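Local coordinates for protein HcgC (Methanococcus maripaludis S2, PDB 5O4J) that is a SAM-dependent C-methyltransferase that probably methylates a pyridinol precursor in the biosynthesis of the [Fe]-hydrogenase (Hmd) cofactor, at residues 68-74 with 85-91; 106-112 with 128-134; 118-124 with 152-156. One frame throughout, in Å; residues are numbered along the deposited sequence. Where two conformers were deposited one is given.

Contact 1. Residues 68-74 with 85-91. With SAH (S-adenosyl-L-homocysteine), chain E.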
loop_
_atom_site.group_PDB
_atom_site.type_symbol
_atom_site.label_atom_id
_atom_site.label_comp_id
_atom_site.label_asym_id
_atom_site.label_seq_id
_atom_site.Cartn_x
_atom_site.Cartn_y
_atom_site.Cartn_z
ATOM N N VAL A 68 37.863 -9.525 21.840
ATOM C CA VAL A 68 36.741 -9.675 20.925
ATOM C C VAL A 68 37.292 -10.101 19.575
ATOM O O VAL A 68 38.161 -9.425 19.015
ATOM C CB VAL A 68 35.914 -8.386 20.795
ATOM C CG1 VAL A 68 34.764 -8.593 19.806
ATOM C CG2 VAL A 68 35.373 -7.972 22.156
ATOM N N ILE A 69 36.790 -11.217 19.060
ATOM C CA ILE A 69 37.203 -11.756 17.774
ATOM C C ILE A 69 35.999 -11.798 16.850
ATOM O O ILE A 69 34.944 -12.321 17.223
ATOM C CB ILE A 69 37.798 -13.161 17.919
ATOM C CG1 ILE A 69 38.964 -13.150 18.910
ATOM C CG2 ILE A 69 38.225 -13.679 16.555
ATOM C CD1 ILE A 69 39.288 -14.506 19.461
ATOM N N ILE A 70 36.164 -11.262 15.647
ATOM C CA ILE A 70 35.193 -11.412 14.571
ATOM C C ILE A 70 35.669 -12.543 13.677
ATOM O O ILE A 70 36.835 -12.566 13.268
ATOM C CB ILE A 70 35.043 -10.110 13.764
ATOM C CG1 ILE A 70 34.092 -9.138 14.472
ATOM C CG2 ILE A 70 34.574 -10.402 12.322
ATOM C CD1 ILE A 70 32.643 -9.194 13.988
ATOM N N VAL A 71 34.768 -13.467 13.355
ATOM C CA VAL A 71 35.059 -14.555 12.435
ATOM C C VAL A 71 34.144 -14.401 11.238
ATOM O O VAL A 71 32.933 -14.228 11.401
ATOM C CB VAL A 71 34.873 -15.940 13.080
ATOM C CG1 VAL A 71 35.120 -17.048 12.044
ATOM C CG2 VAL A 71 35.787 -16.091 14.281
ATOM N N ASP A 72 34.725 -14.453 10.041
ATOM C CA ASP A 72 33.928 -14.450 8.831
ATOM C C ASP A 72 34.525 -15.418 7.828
ATOM O O ASP A 72 35.749 -15.545 7.720
ATOM C CB ASP A 72 33.828 -13.065 8.205
ATOM C CG ASP A 72 32.581 -12.920 7.348
ATOM O OD1 ASP A 72 32.554 -13.478 6.232
ATOM O OD2 ASP A 72 31.607 -12.299 7.825
ATOM N N ILE A 73 33.642 -16.103 7.103
ATOM C CA ILE A 73 34.069 -17.020 6.058
ATOM C C ILE A 73 34.751 -16.285 4.915
ATOM O O ILE A 73 35.538 -16.886 4.178
ATOM C CB ILE A 73 32.856 -17.847 5.579
ATOM C CG1 ILE A 73 33.317 -19.062 4.767
ATOM C CG2 ILE A 73 31.880 -16.992 4.765
ATOM C CD1 ILE A 73 32.226 -20.100 4.590
ATOM N N GLN A 74 34.491 -14.980 4.765
ATOM C CA GLN A 74 35.094 -14.166 3.718
ATOM C C GLN A 74 36.312 -13.444 4.275
ATOM O O GLN A 74 36.149 -12.514 5.083
ATOM C CB GLN A 74 34.085 -13.149 3.185
ATOM C CG GLN A 74 32.832 -13.751 2.583
ATOM C CD GLN A 74 33.047 -14.235 1.159
ATOM O OE1 GLN A 74 33.848 -13.668 0.412
ATOM N NE2 GLN A 74 32.325 -15.283 0.773
ATOM N N GLY A 85 41.252 -2.810 17.529
ATOM C CA GLY A 85 40.876 -3.399 18.802
ATOM C C GLY A 85 40.112 -4.701 18.666
ATOM O O GLY A 85 40.002 -5.452 19.643
ATOM N N ILE A 86 39.579 -4.986 17.481
ATOM C CA ILE A 86 38.903 -6.245 17.189
ATOM C C ILE A 86 39.838 -7.118 16.369
ATOM O O ILE A 86 40.402 -6.660 15.372
ATOM C CB ILE A 86 37.570 -6.030 16.448
ATOM C CG1 ILE A 86 36.600 -5.208 17.299
ATOM C CG2 ILE A 86 36.952 -7.368 16.043
ATOM C CD1 ILE A 86 35.478 -4.606 16.491
ATOM N N LYS A 87 40.010 -8.366 16.797
ATOM C CA LYS A 87 40.775 -9.345 16.035
ATOM C C LYS A 87 39.888 -9.985 14.971
ATOM O O LYS A 87 38.725 -10.304 15.227
ATOM C CB LYS A 87 41.331 -10.414 16.987
ATOM C CG LYS A 87 41.828 -11.712 16.346
ATOM C CD LYS A 87 43.115 -11.532 15.558
ATOM C CE LYS A 87 44.337 -11.777 16.436
ATOM N NZ LYS A 87 45.611 -11.609 15.681
ATOM N N PHE A 88 40.434 -10.167 13.771
ATOM C CA PHE A 88 39.713 -10.828 12.691
ATOM C C PHE A 88 40.338 -12.183 12.406
ATOM O O PHE A 88 41.561 -12.306 12.303
ATOM C CB PHE A 88 39.717 -9.998 11.404
ATOM C CG PHE A 88 38.931 -10.624 10.272
ATOM C CD1 PHE A 88 37.580 -10.372 10.130
ATOM C CD2 PHE A 88 39.548 -11.454 9.352
ATOM C CE1 PHE A 88 36.853 -10.934 9.097
ATOM C CE2 PHE A 88 38.833 -12.026 8.322
ATOM C CZ PHE A 88 37.478 -11.764 8.188
ATOM N N MET A 89 39.484 -13.186 12.230
ATOM C CA MET A 89 39.897 -14.529 11.852
ATOM C C MET A 89 38.980 -14.999 10.743
ATOM O O MET A 89 37.761 -14.862 10.858
ATOM C CB MET A 89 39.788 -15.510 13.024
ATOM C CG MET A 89 40.764 -15.320 14.153
ATOM S SD MET A 89 40.895 -16.897 15.008
ATOM C CE MET A 89 39.655 -16.779 16.274
ATOM N N ASP A 90 39.547 -15.563 9.681
ATOM C CA ASP A 90 38.667 -16.214 8.730
ATOM C C ASP A 90 38.289 -17.590 9.266
ATOM O O ASP A 90 38.908 -18.120 10.196
ATOM C CB ASP A 90 39.304 -16.305 7.338
ATOM C CG ASP A 90 40.592 -17.106 7.321
ATOM O OD1 ASP A 90 40.574 -18.282 7.734
ATOM O OD2 ASP A 90 41.622 -16.558 6.870
ATOM N N LEU A 91 37.220 -18.146 8.699
ATOM C CA LEU A 91 36.675 -19.391 9.225
ATOM C C LEU A 91 37.727 -20.493 9.223
ATOM O O LEU A 91 37.815 -21.280 10.169
ATOM C CB LEU A 91 35.444 -19.795 8.416
ATOM C CG LEU A 91 34.646 -20.992 8.929
ATOM C CD1 LEU A 91 34.158 -20.751 10.348
ATOM C CD2 LEU A 91 33.476 -21.282 8.011
HETATM N N SAH E . 22.219 -10.704 10.041
HETATM C CA SAH E . 23.278 -9.795 9.508
HETATM C CB SAH E . 23.617 -10.192 8.072
HETATM C CG SAH E . 24.514 -11.427 8.029
HETATM S SD SAH E . 25.032 -11.815 6.376
HETATM C C SAH E . 22.838 -8.359 9.515
HETATM O O SAH E . 23.623 -7.487 9.068
HETATM O OXT SAH E . 21.707 -8.105 9.951
HETATM C "C5'" SAH E . 26.105 -13.192 6.656
HETATM C "C4'" SAH E . 27.491 -12.787 7.145
HETATM O "O4'" SAH E . 28.091 -13.917 7.789
HETATM C "C3'" SAH E . 28.409 -12.437 5.989
HETATM O "O3'" SAH E . 29.418 -11.498 6.395
HETATM C "C2'" SAH E . 28.994 -13.786 5.646
HETATM O "O2'" SAH E . 30.220 -13.730 4.910
HETATM C "C1'" SAH E . 29.199 -14.388 7.016
HETATM N N9 SAH E . 29.146 -15.858 7.042
HETATM C C8 SAH E . 28.305 -16.653 6.342
HETATM N N7 SAH E . 28.534 -17.952 6.660
HETATM C C5 SAH E . 29.514 -17.971 7.585
HETATM C C6 SAH E . 30.228 -19.008 8.354
HETATM N N6 SAH E . 29.924 -20.314 8.178
HETATM N N1 SAH E . 31.183 -18.604 9.215
HETATM C C2 SAH E . 31.487 -17.312 9.404
HETATM N N3 SAH E . 30.884 -16.312 8.739
HETATM C C4 SAH E . 29.910 -16.590 7.838
HETATM O O HOH W 1 40.089 -7.793 21.229
#
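This is a parallel strand pairing at one border of the Rossmann-like sheet, where strand 87-90 is outermost within the chain and strand 65-72 lies beside it. The short axes approach to 4.6 Å at 28°. The ladder climbs from Lys87 N to Val68 O (3.1 Å), through Ile70 N to Lys87 O (2.8 Å) and Met89 N to Ile70 O (2.9 Å), to Asp72 N with Met89 O (3.2 Å). On one face Ile69 CG2 meets Met89 CE at 3.4 Å; on the other Ile70 CG2 packs on Phe88 CD1 at 3.7 Å. Asp72 ends its strand in an Asx turn, Gln74 N donating to Asp72 OD1 at 2.9 Å. The same carboxylate receives both ribose hydroxyls of SAH: O2' to Asp72 OD1 and O3' to Asp72 OD2, each 2.7 Å. An acidic residue here, gripping the ribose diol, is characteristic of Rossmann-fold methyltransferases; the Asx turn and a bond from Ala50 N to Asp72 OD2 imply a carboxylate held in place for the ribose.

Contact 2. Residues 106-112 with 128-134. With SAH (S-adenosyl-L-homocysteine), chain E.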
loop_
_atom_site.group_PDB
_atom_site.type_symbol
_atom_site.label_atom_id
_atom_site.label_comp_id
_atom_site.label_asym_id
_atom_site.label_seq_id
_atom_site.Cartn_x
_atom_site.Cartn_y
_atom_site.Cartn_z
ATOM N N PRO A 106 35.931 -19.269 23.899
ATOM C CA PRO A 106 35.128 -18.087 24.234
ATOM C C PRO A 106 34.102 -18.379 25.317
ATOM O O PRO A 106 33.509 -19.460 25.365
ATOM C CB PRO A 106 34.447 -17.741 22.907
ATOM C CG PRO A 106 34.361 -19.046 22.189
ATOM C CD PRO A 106 35.613 -19.793 22.560
ATOM N N ASP A 107 33.898 -17.400 26.199
ATOM C CA ASP A 107 32.786 -17.461 27.134
ATOM C C ASP A 107 31.571 -16.683 26.641
ATOM O O ASP A 107 30.512 -16.753 27.272
ATOM C CB ASP A 107 33.221 -16.988 28.537
ATOM C CG ASP A 107 34.011 -15.691 28.524
ATOM O OD1 ASP A 107 34.304 -15.150 27.441
ATOM O OD2 ASP A 107 34.377 -15.236 29.627
ATOM N N LEU A 108 31.691 -15.981 25.515
ATOM C CA LEU A 108 30.560 -15.349 24.843
ATOM C C LEU A 108 30.653 -15.665 23.358
ATOM O O LEU A 108 31.672 -15.380 22.725
ATOM C CB LEU A 108 30.548 -13.836 25.068
ATOM C CG LEU A 108 29.549 -13.015 24.244
ATOM C CD1 LEU A 108 28.105 -13.418 24.529
ATOM C CD2 LEU A 108 29.756 -11.525 24.483
ATOM N N VAL A 109 29.599 -16.249 22.805
ATOM C CA VAL A 109 29.520 -16.545 21.379
ATOM C C VAL A 109 28.274 -15.862 20.835
ATOM O O VAL A 109 27.193 -15.973 21.420
ATOM C CB VAL A 109 29.488 -18.062 21.106
ATOM C CG1 VAL A 109 29.303 -18.356 19.618
ATOM C CG2 VAL A 109 30.766 -18.729 21.615
ATOM N N ILE A 110 28.428 -15.141 19.731
ATOM C CA ILE A 110 27.310 -14.489 19.065
ATOM C C ILE A 110 27.367 -14.902 17.605
ATOM O O ILE A 110 28.369 -14.646 16.927
ATOM C CB ILE A 110 27.354 -12.956 19.197
ATOM C CG1 ILE A 110 27.386 -12.569 20.683
ATOM C CG2 ILE A 110 26.157 -12.331 18.491
ATOM C CD1 ILE A 110 27.443 -11.076 20.944
ATOM N N ASP A 111 26.295 -15.526 17.122
ATOM C CA ASP A 111 26.175 -15.897 15.715
ATOM C C ASP A 111 25.252 -14.903 15.030
ATOM O O ASP A 111 24.045 -14.889 15.285
ATOM C CB ASP A 111 25.627 -17.307 15.538
ATOM C CG ASP A 111 25.193 -17.567 14.105
ATOM O OD1 ASP A 111 25.872 -17.067 13.179
ATOM O OD2 ASP A 111 24.155 -18.228 13.901
ATOM N N LEU A 112 25.819 -14.090 14.143
ATOM C CA LEU A 112 25.074 -13.107 13.373
ATOM C C LEU A 112 24.935 -13.501 11.909
ATOM O O LEU A 112 24.536 -12.662 11.087
ATOM C CB LEU A 112 25.768 -11.744 13.472
ATOM C CG LEU A 112 25.986 -11.218 14.892
ATOM C CD1 LEU A 112 26.812 -9.942 14.880
ATOM C CD2 LEU A 112 24.655 -10.971 15.568
ATOM N N PRO A 128 30.364 -21.734 25.920
ATOM C CA PRO A 128 30.400 -20.393 26.500
ATOM C C PRO A 128 29.440 -20.262 27.676
ATOM O O PRO A 128 28.579 -21.107 27.918
ATOM C CB PRO A 128 29.953 -19.504 25.331
ATOM C CG PRO A 128 28.989 -20.365 24.582
ATOM C CD PRO A 128 29.473 -21.799 24.747
ATOM N N LYS A 129 29.626 -19.175 28.419
ATOM C CA LYS A 129 28.638 -18.780 29.413
ATOM C C LYS A 129 27.350 -18.336 28.740
ATOM O O LYS A 129 26.254 -18.680 29.191
ATOM C CB LYS A 129 29.209 -17.652 30.269
ATOM C CG LYS A 129 30.364 -18.084 31.148
ATOM C CD LYS A 129 30.976 -16.896 31.861
ATOM C CE LYS A 129 32.174 -17.312 32.696
ATOM N NZ LYS A 129 32.983 -16.137 33.115
ATOM N N VAL A 130 27.470 -17.597 27.641
ATOM C CA VAL A 130 26.334 -16.997 26.953
ATOM C C VAL A 130 26.465 -17.267 25.461
ATOM O O VAL A 130 27.550 -17.117 24.888
ATOM C CB VAL A 130 26.245 -15.485 27.228
ATOM C CG1 VAL A 130 25.142 -14.830 26.402
ATOM C CG2 VAL A 130 26.016 -15.251 28.716
ATOM N N LEU A 131 25.365 -17.695 24.849
ATOM C CA LEU A 131 25.248 -17.845 23.406
ATOM C C LEU A 131 24.090 -16.980 22.933
ATOM O O LEU A 131 22.987 -17.077 23.474
ATOM C CB LEU A 131 24.998 -19.306 23.025
ATOM C CG LEU A 131 24.621 -19.558 21.562
ATOM C CD1 LEU A 131 25.794 -19.239 20.661
ATOM C CD2 LEU A 131 24.158 -20.993 21.366
ATOM N N ILE A 132 24.342 -16.135 21.932
ATOM C CA ILE A 132 23.300 -15.363 21.261
ATOM C C ILE A 132 23.335 -15.719 19.787
ATOM O O ILE A 132 24.400 -15.667 19.167
ATOM C CB ILE A 132 23.500 -13.848 21.434
ATOM C CG1 ILE A 132 23.457 -13.477 22.915
ATOM C CG2 ILE A 132 22.445 -13.076 20.644
ATOM C CD1 ILE A 132 23.893 -12.067 23.200
ATOM N N VAL A 133 22.178 -16.071 19.228
ATOM C CA VAL A 133 22.024 -16.347 17.804
ATOM C C VAL A 133 21.042 -15.334 17.239
ATOM O O VAL A 133 19.948 -15.155 17.785
ATOM C CB VAL A 133 21.529 -17.782 17.542
ATOM C CG1 VAL A 133 21.285 -18.032 16.040
ATOM C CG2 VAL A 133 22.512 -18.794 18.089
ATOM N N GLU A 134 21.430 -14.652 16.162
ATOM C CA GLU A 134 20.510 -13.731 15.526
ATOM C C GLU A 134 19.522 -14.513 14.676
ATOM O O GLU A 134 19.919 -15.338 13.848
ATOM C CB GLU A 134 21.245 -12.697 14.672
ATOM C CG GLU A 134 20.281 -11.675 14.081
ATOM C CD GLU A 134 20.967 -10.509 13.414
ATOM O OE1 GLU A 134 22.174 -10.612 13.118
ATOM O OE2 GLU A 134 20.280 -9.492 13.193
HETATM N N SAH E . 22.219 -10.704 10.041
HETATM C CA SAH E . 23.278 -9.795 9.508
HETATM C CB SAH E . 23.617 -10.192 8.072
HETATM C CG SAH E . 24.514 -11.427 8.029
HETATM S SD SAH E . 25.032 -11.815 6.376
HETATM C C SAH E . 22.838 -8.359 9.515
HETATM O O SAH E . 23.623 -7.487 9.068
HETATM O OXT SAH E . 21.707 -8.105 9.951
HETATM C "C5'" SAH E . 26.105 -13.192 6.656
HETATM C "C4'" SAH E . 27.491 -12.787 7.145
HETATM O "O4'" SAH E . 28.091 -13.917 7.789
HETATM C "C3'" SAH E . 28.409 -12.437 5.989
HETATM O "O3'" SAH E . 29.418 -11.498 6.395
HETATM C "C2'" SAH E . 28.994 -13.786 5.646
HETATM O "O2'" SAH E . 30.220 -13.730 4.910
HETATM C "C1'" SAH E . 29.199 -14.388 7.016
HETATM N N9 SAH E . 29.146 -15.858 7.042
HETATM C C8 SAH E . 28.305 -16.653 6.342
HETATM N N7 SAH E . 28.534 -17.952 6.660
HETATM C C5 SAH E . 29.514 -17.971 7.585
HETATM C C6 SAH E . 30.228 -19.008 8.354
HETATM N N6 SAH E . 29.924 -20.314 8.178
HETATM N N1 SAH E . 31.183 -18.604 9.215
HETATM C C2 SAH E . 31.487 -17.312 9.404
HETATM N N3 SAH E . 30.884 -16.312 8.739
HETATM C C4 SAH E . 29.910 -16.590 7.838
HETATM O O HOH W 2 22.175 -16.603 12.851
#
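Strands 108-111 and 130-134 are the two parallel strands of a beta-alpha-beta unit, with helix 120-123 in the connection between them, and they lie side by side in the Rossmann-like sheet. Their short axes run 4.7 Å apart and only 7° from parallel.

Backbone hydrogen bonds hold the pair together: Val130 N to Asp107 O (3.2 Å), Val109 N to Val130 O (3.0 Å), Ile132 N to Val109 O (2.9 Å), Asp111 N to Ile132 O (2.8 Å) and Glu134 N to Asp111 O (2.8 Å). Such alternation, with Val109 and Asp111 each using N and O toward the same neighbour, is the parallel-sheet pattern.

Apolar contacts follow the register on both faces. Leu108 CD1 touches Val130 CG1 at 3.8 Å on the face covered by helix 18-37, while Val109 CG1 meets Leu131 CD1 at 3.8 Å on the other.

Charged groups gather at the ends. Asp107 OD2 and Lys129 NZ form a long salt bridge of 3.9 Å, although the Asp107 carboxylate also accepts from the backbone of Lys43 and Gln44. At the C-terminal ends, where Rossmann folds bind their cofactors, Glu134 pairs with Lys29, and the amino group of SAH makes weak hydrogen bonds to Leu112 O (3.2 Å) and Glu134 OE1 (3.1 Å). Asp111 OD1 is hydrogen-bonded to Thr113 and OD2 salt-bridged to Arg153; one water donates to both Asp111 OD2 and Glu134 O, each at 2.8 Å.

Contact 3. Residues 118-124 with 152-156. With SAH (S-adenosyl-L-homocysteine), chain E.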
loop_
_atom_site.group_PDB
_atom_site.type_symbol
_atom_site.label_atom_id
_atom_site.label_comp_id
_atom_site.label_asym_id
_atom_site.label_seq_id
_atom_site.Cartn_x
_atom_site.Cartn_y
_atom_site.Cartn_z
ATOM N N VAL A 118 26.555 -20.139 9.865
ATOM C CA VAL A 118 27.321 -21.130 10.608
ATOM C C VAL A 118 26.474 -22.364 10.891
ATOM O O VAL A 118 25.250 -22.290 11.067
ATOM C CB VAL A 118 27.867 -20.568 11.932
ATOM C CG1 VAL A 118 28.784 -19.395 11.682
ATOM C CG2 VAL A 118 26.728 -20.197 12.863
ATOM N N SER A 119 27.128 -23.479 10.972
ATOM C CA SER A 119 26.469 -24.748 11.214
ATOM C C SER A 119 26.298 -24.981 12.712
ATOM O O SER A 119 27.144 -24.572 13.507
ATOM C CB SER A 119 27.290 -25.891 10.625
ATOM O OG SER A 119 28.505 -26.041 11.336
ATOM N N PRO A 120 25.211 -25.630 13.130
ATOM C CA PRO A 120 25.123 -26.049 14.538
ATOM C C PRO A 120 26.319 -26.880 14.971
ATOM O O PRO A 120 26.716 -26.846 16.143
ATOM C CB PRO A 120 23.818 -26.857 14.576
ATOM C CG PRO A 120 23.012 -26.306 13.427
ATOM C CD PRO A 120 24.017 -26.020 12.362
ATOM N N ASP A 121 26.909 -27.632 14.039
ATOM C CA ASP A 121 28.088 -28.434 14.349
ATOM C C ASP A 121 29.239 -27.557 14.842
ATOM O O ASP A 121 29.914 -27.896 15.820
ATOM C CB ASP A 121 28.498 -29.231 13.105
ATOM C CG ASP A 121 29.557 -30.279 13.397
ATOM O OD1 ASP A 121 30.477 -30.016 14.198
ATOM O OD2 ASP A 121 29.465 -31.378 12.813
ATOM N N LEU A 122 29.499 -26.433 14.157
ATOM C CA LEU A 122 30.581 -25.548 14.586
ATOM C C LEU A 122 30.264 -24.884 15.923
ATOM O O LEU A 122 31.134 -24.779 16.796
ATOM C CB LEU A 122 30.856 -24.495 13.513
ATOM C CG LEU A 122 31.907 -23.436 13.866
ATOM C CD1 LEU A 122 33.255 -24.074 14.164
ATOM C CD2 LEU A 122 32.038 -22.428 12.729
ATOM N N ILE A 123 29.026 -24.431 16.102
ATOM C CA ILE A 123 28.636 -23.825 17.369
ATOM C C ILE A 123 28.811 -24.819 18.511
ATOM O O ILE A 123 29.252 -24.456 19.607
ATOM C CB ILE A 123 27.193 -23.304 17.276
ATOM C CG1 ILE A 123 27.127 -22.184 16.235
ATOM C CG2 ILE A 123 26.693 -22.853 18.661
ATOM C CD1 ILE A 123 25.752 -21.624 16.005
ATOM N N SER A 124 28.479 -26.089 18.270
ATOM C CA SER A 124 28.589 -27.110 19.306
ATOM C C SER A 124 30.020 -27.302 19.791
ATOM O O SER A 124 30.226 -27.958 20.821
ATOM C CB SER A 124 28.041 -28.440 18.790
ATOM O OG SER A 124 28.978 -29.073 17.936
ATOM N N LYS A 152 18.134 -24.742 15.855
ATOM C CA LYS A 152 19.138 -25.797 15.903
ATOM C C LYS A 152 20.518 -25.269 16.270
ATOM O O LYS A 152 21.383 -26.055 16.670
ATOM C CB LYS A 152 19.192 -26.535 14.565
ATOM C CG LYS A 152 17.970 -27.402 14.315
ATOM C CD LYS A 152 18.080 -28.210 13.039
ATOM C CE LYS A 152 16.897 -29.158 12.901
ATOM N NZ LYS A 152 16.970 -29.990 11.669
ATOM N N ARG A 153 20.752 -23.964 16.126
ATOM C CA ARG A 153 22.024 -23.370 16.506
ATOM C C ARG A 153 22.117 -23.065 17.996
ATOM O O ARG A 153 23.207 -22.744 18.479
ATOM C CB ARG A 153 22.241 -22.083 15.701
ATOM C CG ARG A 153 22.291 -22.335 14.203
ATOM C CD ARG A 153 22.622 -21.071 13.430
ATOM N NE ARG A 153 22.195 -21.159 12.035
ATOM C CZ ARG A 153 22.502 -20.265 11.100
ATOM N NH1 ARG A 153 23.253 -19.209 11.401
ATOM N NH2 ARG A 153 22.062 -20.432 9.859
ATOM N N LEU A 154 21.008 -23.134 18.722
ATOM C CA LEU A 154 20.992 -22.818 20.151
ATOM C C LEU A 154 21.303 -24.068 20.971
ATOM O O LEU A 154 20.505 -24.532 21.783
ATOM C CB LEU A 154 19.643 -22.234 20.543
ATOM C CG LEU A 154 19.318 -20.864 19.977
ATOM C CD1 LEU A 154 17.811 -20.696 19.946
ATOM C CD2 LEU A 154 19.992 -19.784 20.816
ATOM N N CYS A 155 22.498 -24.604 20.757
ATOM C CA CYS A 155 22.845 -25.918 21.286
ATOM C C CYS A 155 23.930 -25.895 22.354
ATOM O O CYS A 155 24.289 -26.961 22.864
ATOM C CB CYS A 155 23.271 -26.844 20.140
ATOM S SG CYS A 155 24.556 -26.184 19.080
ATOM N N VAL A 156 24.477 -24.731 22.698
ATOM C CA VAL A 156 25.482 -24.614 23.749
ATOM C C VAL A 156 25.202 -23.342 24.538
ATOM O O VAL A 156 24.382 -22.510 24.148
ATOM C CB VAL A 156 26.920 -24.598 23.188
ATOM C CG1 VAL A 156 27.224 -25.921 22.489
ATOM C CG2 VAL A 156 27.123 -23.428 22.243
HETATM N N SAH E . 22.219 -10.704 10.041
HETATM C CA SAH E . 23.278 -9.795 9.508
HETATM C CB SAH E . 23.617 -10.192 8.072
HETATM C CG SAH E . 24.514 -11.427 8.029
HETATM S SD SAH E . 25.032 -11.815 6.376
HETATM C C SAH E . 22.838 -8.359 9.515
HETATM O O SAH E . 23.623 -7.487 9.068
HETATM O OXT SAH E . 21.707 -8.105 9.951
HETATM C "C5'" SAH E . 26.105 -13.192 6.656
HETATM C "C4'" SAH E . 27.491 -12.787 7.145
HETATM O "O4'" SAH E . 28.091 -13.917 7.789
HETATM C "C3'" SAH E . 28.409 -12.437 5.989
HETATM O "O3'" SAH E . 29.418 -11.498 6.395
HETATM C "C2'" SAH E . 28.994 -13.786 5.646
HETATM O "O2'" SAH E . 30.220 -13.730 4.910
HETATM C "C1'" SAH E . 29.199 -14.388 7.016
HETATM N N9 SAH E . 29.146 -15.858 7.042
HETATM C C8 SAH E . 28.305 -16.653 6.342
HETATM N N7 SAH E . 28.534 -17.952 6.660
HETATM C C5 SAH E . 29.514 -17.971 7.585
HETATM C C6 SAH E . 30.228 -19.008 8.354
HETATM N N6 SAH E . 29.924 -20.314 8.178
HETATM N N1 SAH E . 31.183 -18.604 9.215
HETATM C C2 SAH E . 31.487 -17.312 9.404
HETATM N N3 SAH E . 30.884 -16.312 8.739
HETATM C C4 SAH E . 29.910 -16.590 7.838
#
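No hydrogen bond joins these two segments, even though a buried arginine lies in the middle of the contact. Val118 O sits over one face of the Arg153 guanidinium, 3.4 Å from Arg153 NE, but the angle is too poor for a bond. The polar end of Arg153 is satisfied elsewhere: NH1 forms a salt bridge with Asp111, NH2 donates to Gly114 O and NE to Asn149. Its side chain therefore runs past the start of helix 120-123 and ties the 152-156 loop to the C-terminal end of strand 108-111.

What does join the segments is van der Waals contact. Pro120 CB lies 3.3 Å from Lys152 O, and Pro120 CG is 4.1 Å from Arg153 CG. One turn on, Ile123 points at the loop, with CD1 3.6 Å from Arg153 CB and CG2 3.7 Å from Val156 CG2; Cys155 SG approaches Ile123 CG2 at 4.0 Å. Ser124 CA closes the row, 3.7 Å from Val156 CG1.

The helix begins with an N-cap: Ser119 OG accepts from Leu122 N at 3.0 Å. Just before it, Val118 CG1 comes within 3.5 Å of SAH N1, so this entry to the helix also borders the adenine.

The short helix is thus set between several elements of the fold. Ile123 and Val156 both rest on Leu131 of strand 130-134, whereas Leu122, out of reach of the loop, packs against helix 91-99 and Phe48 of strand 42-48.

In the fold
Along the chain, contact 1 closes before the others open, whereas contacts 2 and 3 alternate: helix 120-123 of contact 3 lies between the two strands of contact 2. Contacts 1 and 2 belong to one mixed sheet, their centres 14 Å apart, and strand 42-48 separates strand 65-72 from strand 108-111. Contact 3 packs beside that sheet, its centre 10 Å from contact 2 and 18 Å from contact 1. It is joined to contact 2 by the Asp111 OD2 to Arg153 NH1 salt bridge (2.8 Å) and to contact 1 by Leu91 CD1 against Leu122 CD2 (3.6 Å). All three reach SAH, contact 1 at the ribose and adenine, contact 2 at the amino group, contact 3 at the adenine.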